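Local structure of gamma-glutamyltranspeptidase (Streptomyces lincolnensis, 6J3A) at residues H19-Q24 / M610-V615; E60-A66 / M433-S439; T421-D425 / A497-P501; W584-L589 / A605-G609. The protein is probably a gamma-glutamyl-transferring enzyme of the N-terminal nucleophile (Ntn) hydrolase superfamily, homologous to the glutamyltranspeptidase-like protein LmbA. One frame throughout, in Å; residues are numbered along the deposited sequence.

Contact 1: H19-Q24 / M610-V615; sequences HWLASQ and MQGYAV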
loop_
_atom_site.group_PDB
_atom_site.type_symbol
_atom_site.label_atom_id
_atom_site.label_comp_id
_atom_site.label_asym_id
_atom_site.label_seq_id
_atom_site.Cartn_x
_atom_site.Cartn_y
_atom_site.Cartn_z
ATOM N N HIS A 19 -4.016 -3.095 9.537
ATOM C CA HIS A 19 -5.234 -3.003 8.722
ATOM C C HIS A 19 -5.345 -1.677 7.960
ATOM O O HIS A 19 -5.296 -0.593 8.554
ATOM C CB HIS A 19 -6.471 -3.166 9.587
ATOM C CG HIS A 19 -7.659 -3.694 8.849
ATOM N ND1 HIS A 19 -8.309 -2.979 7.867
ATOM C CD2 HIS A 19 -8.330 -4.863 8.971
ATOM C CE1 HIS A 19 -9.324 -3.687 7.410
ATOM N NE2 HIS A 19 -9.358 -4.836 8.060
ATOM N N TRP A 20 -5.549 -1.784 6.649
ATOM C CA TRP A 20 -5.505 -0.636 5.729
ATOM C C TRP A 20 -6.526 0.463 6.076
ATOM O O TRP A 20 -6.238 1.651 5.933
ATOM C CB TRP A 20 -5.681 -1.099 4.261
ATOM C CG TRP A 20 -7.056 -1.599 3.939
ATOM C CD1 TRP A 20 -8.132 -0.852 3.545
ATOM C CD2 TRP A 20 -7.509 -2.957 3.998
ATOM N NE1 TRP A 20 -9.230 -1.658 3.366
ATOM C CE2 TRP A 20 -8.879 -2.954 3.640
ATOM C CE3 TRP A 20 -6.899 -4.174 4.334
ATOM C CZ2 TRP A 20 -9.646 -4.129 3.596
ATOM C CZ3 TRP A 20 -7.662 -5.340 4.290
ATOM C CH2 TRP A 20 -9.020 -5.308 3.922
ATOM N N LEU A 21 -7.709 0.043 6.516
ATOM C CA LEU A 21 -8.776 0.952 6.908
ATOM C C LEU A 21 -8.330 1.848 8.059
ATOM O O LEU A 21 -8.627 3.048 8.080
ATOM C CB LEU A 21 -10.031 0.164 7.309
ATOM C CG LEU A 21 -10.810 -0.613 6.229
ATOM C CD1 LEU A 21 -11.917 -1.425 6.878
ATOM C CD2 LEU A 21 -11.415 0.285 5.166
ATOM N N ALA A 22 -7.598 1.260 9.000
ATOM C CA ALA A 22 -7.090 2.006 10.147
ATOM C C ALA A 22 -5.936 2.923 9.744
ATOM O O ALA A 22 -5.826 4.046 10.245
ATOM C CB ALA A 22 -6.662 1.051 11.245
ATOM N N SER A 23 -5.084 2.447 8.839
ATOM C CA SER A 23 -3.977 3.256 8.334
ATOM C C SER A 23 -4.491 4.521 7.692
ATOM O O SER A 23 -4.074 5.625 8.053
ATOM C CB SER A 23 -3.174 2.486 7.305
ATOM O OG SER A 23 -2.419 1.472 7.915
ATOM N N GLN A 24 -5.411 4.341 6.745
ATOM C CA GLN A 24 -5.922 5.446 5.942
ATOM C C GLN A 24 -6.773 6.406 6.768
ATOM O O GLN A 24 -6.822 7.601 6.469
ATOM C CB GLN A 24 -6.709 4.911 4.735
ATOM C CG GLN A 24 -7.212 5.955 3.732
ATOM C CD GLN A 24 -6.181 7.024 3.380
ATOM O OE1 GLN A 24 -5.111 6.711 2.861
ATOM N NE2 GLN A 24 -6.502 8.299 3.670
ATOM N N MET A 610 -2.507 -10.385 3.688
ATOM C CA MET A 610 -3.045 -9.257 2.902
ATOM C C MET A 610 -3.977 -8.330 3.683
ATOM O O MET A 610 -5.167 -8.212 3.387
ATOM C CB MET A 610 -3.707 -9.717 1.590
ATOM C CG MET A 610 -3.667 -11.193 1.298
ATOM S SD MET A 610 -2.039 -11.931 1.104
ATOM C CE MET A 610 -2.565 -13.598 1.522
ATOM N N GLN A 611 -3.403 -7.662 4.670
ATOM C CA GLN A 611 -4.183 -6.859 5.605
ATOM C C GLN A 611 -3.399 -5.656 6.116
ATOM O O GLN A 611 -3.885 -4.521 6.050
ATOM C CB GLN A 611 -4.638 -7.746 6.763
ATOM C CG GLN A 611 -5.712 -7.149 7.649
ATOM C CD GLN A 611 -5.995 -8.025 8.857
ATOM O OE1 GLN A 611 -6.098 -7.533 9.979
ATOM N NE2 GLN A 611 -6.084 -9.340 8.635
ATOM N N GLY A 612 -2.203 -5.918 6.641
ATOM C CA GLY A 612 -1.276 -4.877 7.056
ATOM C C GLY A 612 -0.954 -3.962 5.887
ATOM O O GLY A 612 -0.843 -4.413 4.732
ATOM N N TYR A 613 -0.825 -2.668 6.167
ATOM C CA TYR A 613 -0.662 -1.692 5.096
ATOM C C TYR A 613 -0.107 -0.375 5.622
ATOM O O TYR A 613 -0.531 0.103 6.687
ATOM C CB TYR A 613 -2.004 -1.467 4.365
ATOM C CG TYR A 613 -1.859 -1.162 2.881
ATOM C CD1 TYR A 613 -1.289 -2.101 1.994
ATOM C CD2 TYR A 613 -2.309 0.055 2.354
ATOM C CE1 TYR A 613 -1.164 -1.824 0.625
ATOM C CE2 TYR A 613 -2.193 0.345 0.993
ATOM C CZ TYR A 613 -1.624 -0.586 0.125
ATOM O OH TYR A 613 -1.513 -0.274 -1.219
ATOM N N ALA A 614 0.848 0.179 4.868
ATOM C CA ALA A 614 1.392 1.509 5.122
ATOM C C ALA A 614 0.804 2.543 4.153
ATOM O O ALA A 614 0.527 2.228 2.988
ATOM C CB ALA A 614 2.910 1.491 5.015
ATOM N N VAL A 615 0.599 3.765 4.641
ATOM C CA VAL A 615 0.216 4.892 3.776
ATOM C C VAL A 615 0.944 6.160 4.194
ATOM O O VAL A 615 1.207 6.372 5.379
ATOM C CB VAL A 615 -1.321 5.159 3.739
ATOM C CG1 VAL A 615 -2.076 3.885 3.402
ATOM C CG2 VAL A 615 -1.856 5.741 5.045
#
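S23 and W20 both reach Y613, and their first torsions differ sharply. In S23 the hydroxyl lies opposite the carbonyl carbon (chi1 -72°), which aims OG across the gap to donate a short 2.6 Å bond to Y613 O. W20 instead holds CG between its backbone N and carbonyl carbon (chi1 70°); the indole is thereby carried toward residues 610-611, while W20 CB rests 3.7 Å from Y613 CB. The six-membered end of the indole brings CE3 to 3.5 Å from Q611 O, which lies at the ring edge. The same oxygen receives a weak bond from W20 N and a C-H contact from H19 CA at 3.4 Å, a case of one loop carbonyl gathering several small interactions at the start of a helix. H19 is the N-cap: its ND1 accepts a weak bond from L21 N in the imidazole plane, and CE1 sits over one face of the indole. Farther on, V615 CG2 packs 3.7 Å from S23 O. The segments 20-24 and 613-615 run 17° from parallel. Strand 13-17 pairs with Y613 and V615, helix 36-50 lies against H19, L21 and A22, and the second subunit also reaches the contact: W20 NE1 bonds to O of its Q9 and Y613 OH to O of its A614.

Contact 2: E60-A66 / M433-S439; sequences EVPILLA and MVAATPS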
loop_
_atom_site.group_PDB
_atom_site.type_symbol
_atom_site.label_atom_id
_atom_site.label_comp_id
_atom_site.label_asym_id
_atom_site.label_seq_id
_atom_site.Cartn_x
_atom_site.Cartn_y
_atom_site.Cartn_z
ATOM N N GLU A 60 -6.510 -3.494 26.042
ATOM C CA GLU A 60 -5.312 -2.838 26.577
ATOM C C GLU A 60 -4.481 -2.248 25.479
ATOM O O GLU A 60 -4.653 -2.600 24.324
ATOM C CB GLU A 60 -4.410 -3.856 27.271
ATOM C CG GLU A 60 -5.098 -4.622 28.370
ATOM C CD GLU A 60 -5.585 -6.002 28.011
ATOM O OE1 GLU A 60 -6.284 -6.540 28.876
ATOM O OE2 GLU A 60 -5.294 -6.549 26.923
ATOM N N VAL A 61 -3.542 -1.388 25.863
ATOM C CA VAL A 61 -2.534 -0.875 24.944
ATOM C C VAL A 61 -1.357 -0.248 25.708
ATOM O O VAL A 61 -1.569 0.595 26.573
ATOM C CB VAL A 61 -3.134 0.143 23.934
ATOM C CG1 VAL A 61 -3.674 1.390 24.619
ATOM C CG2 VAL A 61 -2.103 0.526 22.888
ATOM N N PRO A 62 -0.117 -0.683 25.415
ATOM C CA PRO A 62 1.067 0.148 25.688
ATOM C C PRO A 62 1.318 1.121 24.543
ATOM O O PRO A 62 1.308 0.711 23.390
ATOM C CB PRO A 62 2.228 -0.861 25.766
ATOM C CG PRO A 62 1.633 -2.215 25.600
ATOM C CD PRO A 62 0.254 -2.057 25.040
ATOM N N ILE A 63 1.553 2.391 24.856
ATOM C CA ILE A 63 1.881 3.379 23.831
ATOM C C ILE A 63 3.271 3.954 24.094
ATOM O O ILE A 63 3.551 4.419 25.195
ATOM C CB ILE A 63 0.853 4.523 23.791
ATOM C CG1 ILE A 63 -0.575 3.967 23.719
ATOM C CG2 ILE A 63 1.128 5.440 22.598
ATOM C CD1 ILE A 63 -1.643 4.999 24.019
ATOM N N LEU A 64 4.128 3.907 23.075
ATOM C CA LEU A 64 5.419 4.587 23.092
ATOM C C LEU A 64 5.316 5.858 22.281
ATOM O O LEU A 64 5.032 5.803 21.090
ATOM C CB LEU A 64 6.493 3.709 22.469
ATOM C CG LEU A 64 7.179 2.729 23.410
ATOM C CD1 LEU A 64 7.938 1.698 22.598
ATOM C CD2 LEU A 64 8.122 3.462 24.348
ATOM N N LEU A 65 5.582 6.993 22.910
ATOM C CA LEU A 65 5.533 8.268 22.217
ATOM C C LEU A 65 6.918 8.923 22.216
ATOM O O LEU A 65 7.696 8.768 23.157
ATOM C CB LEU A 65 4.463 9.193 22.808
ATOM C CG LEU A 65 4.347 9.395 24.325
ATOM C CD1 LEU A 65 3.659 10.726 24.619
ATOM C CD2 LEU A 65 3.588 8.268 25.019
ATOM N N ALA A 66 7.214 9.629 21.131
ATOM C CA ALA A 66 8.478 10.335 20.964
ATOM C C ALA A 66 8.168 11.675 20.320
ATOM O O ALA A 66 8.379 11.828 19.115
ATOM C CB ALA A 66 9.424 9.529 20.090
ATOM N N MET A 433 6.549 10.982 16.786
ATOM C CA MET A 433 6.308 9.572 16.494
ATOM C C MET A 433 5.494 8.941 17.596
ATOM O O MET A 433 5.473 9.434 18.733
ATOM C CB MET A 433 7.607 8.798 16.340
ATOM C CG MET A 433 8.560 9.415 15.344
ATOM S SD MET A 433 10.087 8.474 15.228
ATOM C CE MET A 433 9.634 7.327 13.949
ATOM N N VAL A 434 4.833 7.843 17.238
ATOM C CA VAL A 434 4.049 7.039 18.173
ATOM C C VAL A 434 4.064 5.565 17.714
ATOM O O VAL A 434 4.062 5.284 16.522
ATOM C CB VAL A 434 2.625 7.617 18.329
ATOM C CG1 VAL A 434 1.795 7.425 17.073
ATOM C CG2 VAL A 434 1.930 7.033 19.538
ATOM N N ALA A 435 4.126 4.635 18.661
ATOM C CA ALA A 435 4.035 3.194 18.367
ATOM C C ALA A 435 3.170 2.552 19.445
ATOM O O ALA A 435 3.496 2.644 20.631
ATOM C CB ALA A 435 5.412 2.548 18.340
ATOM N N ALA A 436 2.071 1.919 19.040
ATOM C CA ALA A 436 1.110 1.359 19.994
ATOM C C ALA A 436 0.749 -0.046 19.587
ATOM O O ALA A 436 0.584 -0.328 18.404
ATOM C CB ALA A 436 -0.144 2.215 20.056
ATOM N N THR A 437 0.583 -0.909 20.580
ATOM C CA THR A 437 0.225 -2.302 20.365
ATOM C C THR A 437 -1.081 -2.569 21.103
ATOM O O THR A 437 -1.056 -3.103 22.197
ATOM C CB THR A 437 1.367 -3.212 20.869
ATOM O OG1 THR A 437 2.566 -2.905 20.152
ATOM C CG2 THR A 437 1.064 -4.686 20.668
ATOM N N PRO A 438 -2.234 -2.161 20.525
ATOM C CA PRO A 438 -3.500 -2.418 21.206
ATOM C C PRO A 438 -4.020 -3.837 21.006
ATOM O O PRO A 438 -3.841 -4.426 19.944
ATOM C CB PRO A 438 -4.451 -1.398 20.580
ATOM C CG PRO A 438 -3.925 -1.226 19.211
ATOM C CD PRO A 438 -2.434 -1.302 19.345
ATOM N N SER A 439 -4.682 -4.358 22.032
ATOM C CA SER A 439 -5.088 -5.751 22.066
ATOM C C SER A 439 -6.157 -5.958 23.117
ATOM O O SER A 439 -6.503 -5.035 23.850
ATOM C CB SER A 439 -3.875 -6.619 22.396
ATOM O OG SER A 439 -4.189 -8.000 22.361
#
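L64 and A435 form the central hydrogen-bonded pair of two antiparallel strands, with L64 N to A435 O and A435 N to L64 O both 2.8 Å. A66 and M433 repeat the pattern at one end, while E60 and S439 make a separate bridge at the other, where E60 N reaches S439 O at 2.7 Å. Between these regular pairs P62 has no N-H to give. Its carbonyl takes a weak bond from T437 N, and its ring carbon CD abuts T437 O at 3.3 Å.

Side chains fill in next. On the face carrying I63, I63 CG2 and V434 CG2 touch at 3.5 Å, the two side chains lying side by side and pointing the same way. In V61, CG2 stands opposite the backbone N, which lays this methyl 3.8 Å from A436 CB and equally close to P438 CB. L64, A435, A66 and M433 point to the other face.

A second shell fixes these positions. W115 of helix 111-122 packs on V61, I63 and A436. At the bridged end R459 forms a salt bridge with E60 OE2 and a hydrogen bond with S439 OG, which also meets T421 OG1, so the buried carboxylate is paired with a charge. Strands 73-77 and 424-428 extend the hydrogen bonding outward from I63 and L65 and from V434 and A436. This is an interior pair of strands, flanked by 73-77 and 424-428, consistent with the four-layer alpha-beta-beta-alpha sandwich of Ntn hydrolases, in which helices cover two stacked antiparallel sheets.

Contact 3: T421-D425 / A497-P501; sequences TCHLD and AFGTP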
loop_
_atom_site.group_PDB
_atom_site.type_symbol
_atom_site.label_atom_id
_atom_site.label_comp_id
_atom_site.label_asym_id
_atom_site.label_seq_id
_atom_site.Cartn_x
_atom_site.Cartn_y
_atom_site.Cartn_z
ATOM N N THR A 421 -4.018 -9.370 18.851
ATOM C CA THR A 421 -3.417 -8.043 18.938
ATOM C C THR A 421 -3.381 -7.308 17.578
ATOM O O THR A 421 -3.308 -7.930 16.513
ATOM C CB THR A 421 -2.009 -8.159 19.545
ATOM O OG1 THR A 421 -2.112 -8.769 20.842
ATOM C CG2 THR A 421 -1.324 -6.808 19.660
ATOM N N CYS A 422 -3.454 -5.980 17.651
ATOM C CA CYS A 422 -3.203 -5.076 16.520
ATOM C C CYS A 422 -1.971 -4.204 16.769
ATOM O O CYS A 422 -1.414 -4.186 17.870
ATOM C CB CYS A 422 -4.417 -4.180 16.303
ATOM S SG CYS A 422 -5.945 -5.120 16.109
ATOM N N HIS A 423 -1.549 -3.479 15.738
ATOM C CA HIS A 423 -0.509 -2.461 15.895
ATOM C C HIS A 423 -0.697 -1.285 14.951
ATOM O O HIS A 423 -1.207 -1.453 13.848
ATOM C CB HIS A 423 0.880 -3.052 15.683
ATOM C CG HIS A 423 1.978 -2.160 16.168
ATOM N ND1 HIS A 423 2.628 -1.256 15.354
ATOM C CD2 HIS A 423 2.515 -2.012 17.397
ATOM C CE1 HIS A 423 3.526 -0.604 16.067
ATOM N NE2 HIS A 423 3.471 -1.033 17.309
ATOM N N LEU A 424 -0.295 -0.098 15.399
ATOM C CA LEU A 424 -0.172 1.043 14.504
ATOM C C LEU A 424 1.009 1.938 14.903
ATOM O O LEU A 424 1.333 2.052 16.092
ATOM C CB LEU A 424 -1.487 1.823 14.396
ATOM C CG LEU A 424 -1.851 2.876 15.436
ATOM C CD1 LEU A 424 -3.074 3.634 14.966
ATOM C CD2 LEU A 424 -2.126 2.225 16.775
ATOM N N ASP A 425 1.662 2.519 13.892
ATOM C CA ASP A 425 2.731 3.514 14.064
ATOM C C ASP A 425 2.359 4.754 13.289
ATOM O O ASP A 425 1.767 4.644 12.219
ATOM C CB ASP A 425 4.050 3.039 13.464
ATOM C CG ASP A 425 4.508 1.730 14.014
ATOM O OD1 ASP A 425 4.932 1.728 15.191
ATOM O OD2 ASP A 425 4.475 0.724 13.279
ATOM N N ALA A 497 9.778 3.890 14.557
ATOM C CA ALA A 497 8.698 3.502 15.455
ATOM C C ALA A 497 8.057 2.305 14.815
ATOM O O ALA A 497 7.637 2.370 13.660
ATOM C CB ALA A 497 7.680 4.624 15.598
ATOM N N PHE A 498 7.964 1.219 15.567
ATOM C CA PHE A 498 7.572 -0.055 15.000
ATOM C C PHE A 498 6.927 -0.990 16.024
ATOM O O PHE A 498 6.869 -0.701 17.226
ATOM C CB PHE A 498 8.778 -0.703 14.287
ATOM C CG PHE A 498 9.950 -0.992 15.179
ATOM C CD1 PHE A 498 10.758 0.033 15.651
ATOM C CD2 PHE A 498 10.274 -2.304 15.519
ATOM C CE1 PHE A 498 11.853 -0.239 16.463
ATOM C CE2 PHE A 498 11.367 -2.584 16.330
ATOM C CZ PHE A 498 12.163 -1.550 16.794
ATOM N N GLY A 499 6.395 -2.087 15.504
ATOM C CA GLY A 499 5.796 -3.126 16.322
ATOM C C GLY A 499 5.119 -4.196 15.498
ATOM O O GLY A 499 5.183 -4.194 14.269
ATOM N N THR A 500 4.491 -5.125 16.201
ATOM C CA THR A 500 3.780 -6.236 15.582
ATOM C C THR A 500 2.933 -6.927 16.632
ATOM O O THR A 500 3.327 -6.991 17.795
ATOM C CB THR A 500 4.729 -7.304 14.969
ATOM O OG1 THR A 500 3.964 -8.385 14.431
ATOM C CG2 THR A 500 5.696 -7.894 15.990
ATOM N N PRO A 501 1.777 -7.466 16.230
ATOM C CA PRO A 501 1.123 -8.427 17.085
ATOM C C PRO A 501 1.808 -9.787 16.971
ATOM O O PRO A 501 2.708 -9.979 16.145
ATOM C CB PRO A 501 -0.282 -8.483 16.510
ATOM C CG PRO A 501 -0.073 -8.281 15.058
ATOM C CD PRO A 501 1.046 -7.285 14.964
#
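H423 and G499 supply the principal aromatic interaction, a CH-pi contact. The imidazole has CG opposite its backbone N (chi1 -165°), a setting that carries the ring across to the facing chain, where G499 CA stands 3.4 Å from the ring centroid and 18° off the normal. T500 N lies over this same face, and H423 NE2 comes to 3.3 Å from G499 CA. G499, without a side chain, presents its CA directly to the ring.

Polar atoms come close without clear bonds. D425 turns its carboxylate to the backbone, and D425 OD1 lies 3.2 Å from A497 O, but the position of this carboxylate oxygen is doubtful. The two segments have no backbone pairing and meet through side chains. Within 497-501, T500 OG1 donates to P501 O at 2.7 Å, on a lone pair in the carbonyl plane, and also bonds R588 N.

Apolar packing closes the other end. T421 CB lies 3.5 Å from P501 CB, the two side chains meeting at a slant, and the same proline carbon presses on T421 O. T421 follows the unmodelled residues 384-420, a position consistent with the N-terminal nucleophile of the Ntn family; its OG1 bonds S439 OG.

Strand 590-594 lies alongside, its C590 touching H423 and D425, while strand 433-436 meets L424, D425 and A497. Helix 506-519 packs on T421, F498 and T500, so the contact is wedged between sheet strands and that helix.

Contact 4: W584-L589 / A605-G609; sequences WSEGRL and ANPRG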
loop_
_atom_site.group_PDB
_atom_site.type_symbol
_atom_site.label_atom_id
_atom_site.label_comp_id
_atom_site.label_asym_id
_atom_site.label_seq_id
_atom_site.Cartn_x
_atom_site.Cartn_y
_atom_site.Cartn_z
ATOM N N TRP A 584 4.629 -17.330 3.802
ATOM C CA TRP A 584 4.249 -15.981 4.222
ATOM C C TRP A 584 3.387 -16.039 5.474
ATOM O O TRP A 584 2.186 -15.771 5.416
ATOM C CB TRP A 584 3.504 -15.287 3.074
ATOM C CG TRP A 584 4.364 -15.056 1.871
ATOM C CD1 TRP A 584 4.425 -15.829 0.754
ATOM C CD2 TRP A 584 5.300 -13.985 1.674
ATOM N NE1 TRP A 584 5.334 -15.303 -0.140
ATOM C CE2 TRP A 584 5.886 -14.172 0.400
ATOM C CE3 TRP A 584 5.699 -12.889 2.449
ATOM C CZ2 TRP A 584 6.846 -13.305 -0.121
ATOM C CZ3 TRP A 584 6.655 -12.024 1.937
ATOM C CH2 TRP A 584 7.216 -12.234 0.658
ATOM N N SER A 585 4.029 -16.373 6.595
ATOM C CA SER A 585 3.352 -16.731 7.870
ATOM C C SER A 585 3.922 -16.149 9.175
ATOM O O SER A 585 3.238 -16.200 10.198
ATOM C CB SER A 585 3.357 -18.252 8.031
ATOM O OG SER A 585 4.690 -18.748 8.093
ATOM N N GLU A 586 5.142 -15.606 9.153
ATOM C CA GLU A 586 5.846 -15.141 10.364
ATOM C C GLU A 586 5.961 -13.622 10.362
ATOM O O GLU A 586 6.645 -13.058 9.521
ATOM C CB GLU A 586 7.252 -15.742 10.444
ATOM C CG GLU A 586 7.301 -17.255 10.596
ATOM C CD GLU A 586 6.881 -17.711 11.972
ATOM O OE1 GLU A 586 6.079 -18.676 12.057
ATOM O OE2 GLU A 586 7.352 -17.089 12.959
ATOM N N GLY A 587 5.273 -12.977 11.295
ATOM C CA GLY A 587 5.400 -11.543 11.544
ATOM C C GLY A 587 4.273 -10.749 10.934
ATOM O O GLY A 587 3.886 -11.019 9.797
ATOM N N ARG A 588 3.715 -9.805 11.696
ATOM C CA ARG A 588 2.800 -8.800 11.142
ATOM C C ARG A 588 3.378 -7.421 11.423
ATOM O O ARG A 588 2.712 -6.548 11.981
ATOM C CB ARG A 588 1.350 -8.885 11.674
ATOM C CG ARG A 588 0.786 -10.226 12.106
ATOM C CD ARG A 588 0.184 -11.045 10.986
ATOM N NE ARG A 588 1.129 -12.083 10.617
ATOM C CZ ARG A 588 0.833 -13.307 10.197
ATOM N NH1 ARG A 588 1.830 -14.129 9.915
ATOM N NH2 ARG A 588 -0.420 -13.723 10.052
ATOM N N LEU A 589 4.616 -7.224 10.990
ATOM C CA LEU A 589 5.360 -6.004 11.295
ATOM C C LEU A 589 4.742 -4.721 10.731
ATOM O O LEU A 589 4.080 -4.733 9.691
ATOM C CB LEU A 589 6.810 -6.168 10.848
ATOM C CG LEU A 589 7.530 -7.113 11.827
ATOM C CD1 LEU A 589 8.617 -7.947 11.176
ATOM C CD2 LEU A 589 8.080 -6.314 13.000
ATOM N N ALA A 605 5.168 -1.997 5.662
ATOM C CA ALA A 605 4.173 -2.841 6.314
ATOM C C ALA A 605 4.203 -4.269 5.798
ATOM O O ALA A 605 4.544 -4.531 4.647
ATOM C CB ALA A 605 2.777 -2.256 6.157
ATOM N N ASN A 606 3.804 -5.174 6.684
ATOM C CA ASN A 606 3.783 -6.608 6.424
ATOM C C ASN A 606 2.758 -7.002 5.359
ATOM O O ASN A 606 1.611 -6.556 5.427
ATOM C CB ASN A 606 3.476 -7.352 7.722
ATOM C CG ASN A 606 3.077 -8.789 7.485
ATOM O OD1 ASN A 606 3.893 -9.618 7.067
ATOM N ND2 ASN A 606 1.808 -9.088 7.725
ATOM N N PRO A 607 3.167 -7.846 4.387
ATOM C CA PRO A 607 2.246 -8.313 3.361
ATOM C C PRO A 607 1.491 -9.607 3.706
ATOM O O PRO A 607 0.522 -9.944 3.024
ATOM C CB PRO A 607 3.175 -8.549 2.177
ATOM C CG PRO A 607 4.413 -9.066 2.817
ATOM C CD PRO A 607 4.526 -8.372 4.145
ATOM N N ARG A 608 1.931 -10.309 4.746
ATOM C CA ARG A 608 1.392 -11.615 5.093
ATOM C C ARG A 608 -0.022 -11.446 5.637
ATOM O O ARG A 608 -0.233 -10.649 6.547
ATOM C CB ARG A 608 2.265 -12.308 6.139
ATOM C CG ARG A 608 3.730 -12.477 5.766
ATOM C CD ARG A 608 4.549 -12.867 6.981
ATOM N NE ARG A 608 5.974 -12.993 6.686
ATOM C CZ ARG A 608 6.830 -11.981 6.559
ATOM N NH1 ARG A 608 6.429 -10.714 6.689
ATOM N NH2 ARG A 608 8.110 -12.238 6.304
ATOM N N GLY A 609 -0.973 -12.186 5.059
ATOM C CA GLY A 609 -2.394 -12.099 5.418
ATOM C C GLY A 609 -3.148 -10.995 4.687
ATOM O O GLY A 609 -4.294 -10.726 5.005
HETATM O O HOH W 1 0.174 -14.542 3.807
HETATM O O HOH W 2 6.144 -9.021 9.234
#
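W584 lays the edge of its indole against R608, whose CG lies in the ring plane 3.9 Å from CE3, while CZ3 meets P607 CG at 3.8 Å. Its carbonyl oxygen accepts from a water that in turn accepts from G609 N. After S585, whose N lies at the edge of the R608 guanidinium, E586 O sits over one face of that group, 2.9 Å from NE but badly angled for a bond; W584 CE3 lies over the opposite face. The guanidinium thus has an atom near each face, both offset toward its rim, and its NE forms a salt bridge with E560. G587 O lies 3.1 Å from N606 OD1, two acceptors unbonded. The N606 side chain shows how one oxygen can organise a turn: OD1 accepts from R608 N, an Asx turn, and from R608 NH1 at 2.8 Å, the latter in the carbonyl plane. R588 bends back at chi2 and chi3, bringing its guanidinium to 20° from that of R608, with R608 CB over one face of the R588 group. At L589 the segments are joined directly, N606 N donating to L589 O over 3.1 Å, and a second water bridges L589 N to N606 OD1. These loops, leading into strand 590-594 and out of strand 601-605, lie against helix 529-534, whose I533 touches L589 and N606, while F2 of the second subunit stacks on W584.

Followed from the N terminus, the chain opens contact 1 at 19-24 and closes it at 610-615, so this longest loop encloses the other three. Contact 2 opens at 60-66; contact 3 then opens at 421-425 before contact 2 closes at 433-439, and closes itself at 497-501, so the two cross. Their centres are 8 Å apart and they touch, joining neighbouring strands 424-428 and 433-436. Contact 4 closes last but one, as a short loop from 584-589 to 605-609. It touches contact 3 through T500 and R588, and contact 1 through A605 and A614. Contacts 1 and 4 both also touch the second subunit.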